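PDB 2HEU: sugar ABC transporter, sugar-binding protein from Streptococcus pneumoniae, which probably binds sugars, perhaps of the raffinose type, outside the cell and passes them to an ABC importer. Local coordinates for residues I82-W87 and Y113-K118. Numbering follows the deposited sequence.
Sequences IELQEW and YAVNEK
Val115 meets the flank of helix 82-89 with both of its methyl groups, and across the two segments methyls meet backbone carbonyls and one another by van der Waals contact, without a hydrogen bond. Val115 CG1, anti to the backbone N (chi1 179°), approaches the carbonyl oxygen Gln85 O at 3.8 Å, while Val115 CG2 lies 4.1 Å from Gln85 CA. Between them the two branches therefore touch the helix backbone itself. Val115 CG2 also has Leu84 CD1 at 4.5 Å, a loose pairing of methyls, and the same Leu84 CD1 comes to 4.4 Å from Tyr113 O. One turn further along the helix, Ala88 and Lys89 extend the surface against which Val115 rests; Lys89 NZ also gives Gln85 O a weak hydrogen bond.

The type I' turn from Val115 to Lys118 is closed by its own backbone bonds, Val115 N to Lys118 O (2.9 Å) and Lys118 N to Val115 O (3.0 Å). Lys118 curls back so that Lys118 NZ donates to Asn116 O at 2.9 Å, tilted 25° from the carbonyl plane. Tyr113 OH is hydrogen-bonded to Tyr109 OH and Gly292 N.

A hairpin-like turn preceding strand 122-123 is thus laid against a helix of the solute-binding fold: its shape is consistent with its own hydrogen bonds and the left-handed backbone of Asn116 and Glu117, while between these two segments the fit is van der Waals.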
loop_
_atom_site.group_PDB
_atom_site.type_symbol
_atom_site.label_atom_id
_atom_site.label_comp_id
_atom_site.label_asym_id
_atom_site.label_seq_id
_atom_site.Cartn_x
_atom_site.Cartn_y
_atom_site.Cartn_z
ATOM N N ILE A 82 2.130 4.197 -13.099
ATOM C CA ILE A 82 1.928 4.840 -14.403
ATOM C C ILE A 82 2.284 3.836 -15.491
ATOM O O ILE A 82 1.670 3.852 -16.557
ATOM C CB ILE A 82 2.803 6.132 -14.498
ATOM C CG1 ILE A 82 2.425 7.113 -13.347
ATOM C CG2 ILE A 82 2.608 6.797 -15.859
ATOM C CD1 ILE A 82 0.894 7.339 -13.125
ATOM N N GLU A 83 3.268 2.983 -15.254
ATOM C CA GLU A 83 3.617 1.977 -16.241
ATOM C C GLU A 83 2.452 1.049 -16.534
ATOM O O GLU A 83 2.229 0.732 -17.696
ATOM C CB GLU A 83 4.852 1.160 -15.866
ATOM C CG GLU A 83 6.081 1.950 -15.883
ATOM C CD GLU A 83 6.214 2.973 -14.799
ATOM O OE1 GLU A 83 5.618 2.820 -13.655
ATOM O OE2 GLU A 83 7.021 3.910 -15.099
ATOM N N LEU A 84 1.775 0.521 -15.528
ATOM C CA LEU A 84 0.642 -0.331 -15.770
ATOM C C LEU A 84 -0.352 0.464 -16.624
ATOM O O LEU A 84 -0.882 -0.054 -17.608
ATOM C CB LEU A 84 0.076 -0.850 -14.466
ATOM C CG LEU A 84 -1.146 -1.798 -14.586
ATOM C CD1 LEU A 84 -2.388 -1.050 -14.755
ATOM C CD2 LEU A 84 -1.000 -2.892 -15.715
ATOM N N GLN A 85 -0.645 1.706 -16.231
ATOM C CA GLN A 85 -1.661 2.470 -16.970
ATOM C C GLN A 85 -1.303 2.639 -18.433
ATOM O O GLN A 85 -2.081 2.355 -19.357
ATOM C CB GLN A 85 -1.782 3.852 -16.339
ATOM C CG GLN A 85 -2.362 3.742 -14.957
ATOM C CD GLN A 85 -2.237 5.026 -14.185
ATOM O OE1 GLN A 85 -2.297 5.031 -12.956
ATOM N NE2 GLN A 85 -1.968 6.094 -14.866
ATOM N N GLU A 86 -0.101 3.093 -18.640
ATOM C CA GLU A 86 0.333 3.446 -19.988
ATOM C C GLU A 86 0.530 2.198 -20.856
ATOM O O GLU A 86 0.190 2.191 -22.039
ATOM C CB GLU A 86 1.513 4.354 -19.992
ATOM C CG GLU A 86 1.164 5.726 -19.355
ATOM C CD GLU A 86 0.053 6.470 -20.086
ATOM O OE1 GLU A 86 0.068 6.494 -21.340
ATOM O OE2 GLU A 86 -0.898 6.913 -19.435
ATOM N N TRP A 87 1.127 1.158 -20.282
ATOM C CA TRP A 87 1.345 -0.068 -20.983
ATOM C C TRP A 87 0.031 -0.720 -21.349
ATOM O O TRP A 87 -0.126 -1.292 -22.423
ATOM C CB TRP A 87 2.326 -0.982 -20.248
ATOM C CG TRP A 87 3.702 -0.481 -20.175
ATOM C CD1 TRP A 87 4.309 0.513 -20.975
ATOM C CD2 TRP A 87 4.699 -0.879 -19.256
ATOM N NE1 TRP A 87 5.555 0.717 -20.568
ATOM C CE2 TRP A 87 5.853 -0.130 -19.544
ATOM C CE3 TRP A 87 4.752 -1.804 -18.236
ATOM C CZ2 TRP A 87 7.018 -0.230 -18.828
ATOM C CZ3 TRP A 87 5.923 -1.883 -17.534
ATOM C CH2 TRP A 87 7.031 -1.141 -17.833
ATOM N N TYR A 113 -8.386 -0.252 -10.832
ATOM C CA TYR A 113 -7.203 -0.101 -11.656
ATOM C C TYR A 113 -7.536 -0.252 -13.126
ATOM O O TYR A 113 -6.621 -0.365 -13.951
ATOM C CB TYR A 113 -6.102 -1.063 -11.216
ATOM C CG TYR A 113 -5.835 -1.028 -9.770
ATOM C CD1 TYR A 113 -4.969 -0.118 -9.210
ATOM C CD2 TYR A 113 -6.435 -1.921 -8.922
ATOM C CE1 TYR A 113 -4.675 -0.187 -7.811
ATOM C CE2 TYR A 113 -6.182 -2.000 -7.550
ATOM C CZ TYR A 113 -5.272 -1.106 -7.010
ATOM O OH TYR A 113 -4.867 -1.126 -5.713
ATOM N N ALA A 114 -8.814 -0.255 -13.475
ATOM C CA ALA A 114 -9.212 -0.414 -14.887
ATOM C C ALA A 114 -8.618 0.713 -15.714
ATOM O O ALA A 114 -8.479 1.820 -15.237
ATOM C CB ALA A 114 -10.775 -0.465 -15.046
ATOM N N VAL A 115 -8.345 0.407 -16.959
ATOM C CA VAL A 115 -7.842 1.316 -17.971
ATOM C C VAL A 115 -8.777 1.245 -19.155
ATOM O O VAL A 115 -9.033 0.161 -19.673
ATOM C CB VAL A 115 -6.413 0.983 -18.394
ATOM C CG1 VAL A 115 -5.827 1.906 -19.510
ATOM C CG2 VAL A 115 -5.533 1.015 -17.199
ATOM N N ASN A 116 -9.378 2.387 -19.509
ATOM C CA ASN A 116 -10.475 2.382 -20.520
ATOM C C ASN A 116 -11.538 1.323 -20.170
ATOM O O ASN A 116 -12.038 0.614 -21.065
ATOM C CB ASN A 116 -9.945 2.148 -21.935
ATOM C CG ASN A 116 -8.880 3.149 -22.351
ATOM O OD1 ASN A 116 -7.855 2.778 -22.980
ATOM N ND2 ASN A 116 -9.128 4.427 -22.073
ATOM N N GLU A 117 -11.865 1.299 -18.878
ATOM C CA GLU A 117 -12.862 0.470 -18.193
ATOM C C GLU A 117 -12.556 -1.056 -18.245
ATOM O O GLU A 117 -13.394 -1.850 -17.762
ATOM C CB GLU A 117 -14.282 0.744 -18.711
ATOM C CG GLU A 117 -14.799 2.198 -18.541
ATOM C CD GLU A 117 -14.096 3.202 -19.437
ATOM O OE1 GLU A 117 -14.069 3.026 -20.674
ATOM O OE2 GLU A 117 -13.547 4.193 -18.905
ATOM N N LYS A 118 -11.369 -1.457 -18.757
ATOM C CA LYS A 118 -10.969 -2.850 -18.845
ATOM C C LYS A 118 -9.971 -3.189 -17.793
ATOM O O LYS A 118 -9.184 -2.320 -17.398
ATOM C CB LYS A 118 -10.412 -3.104 -20.263
ATOM C CG LYS A 118 -11.400 -2.934 -21.335
ATOM C CD LYS A 118 -10.792 -3.036 -22.734
ATOM C CE LYS A 118 -10.112 -1.770 -23.117
ATOM N NZ LYS A 118 -11.139 -0.710 -23.513
#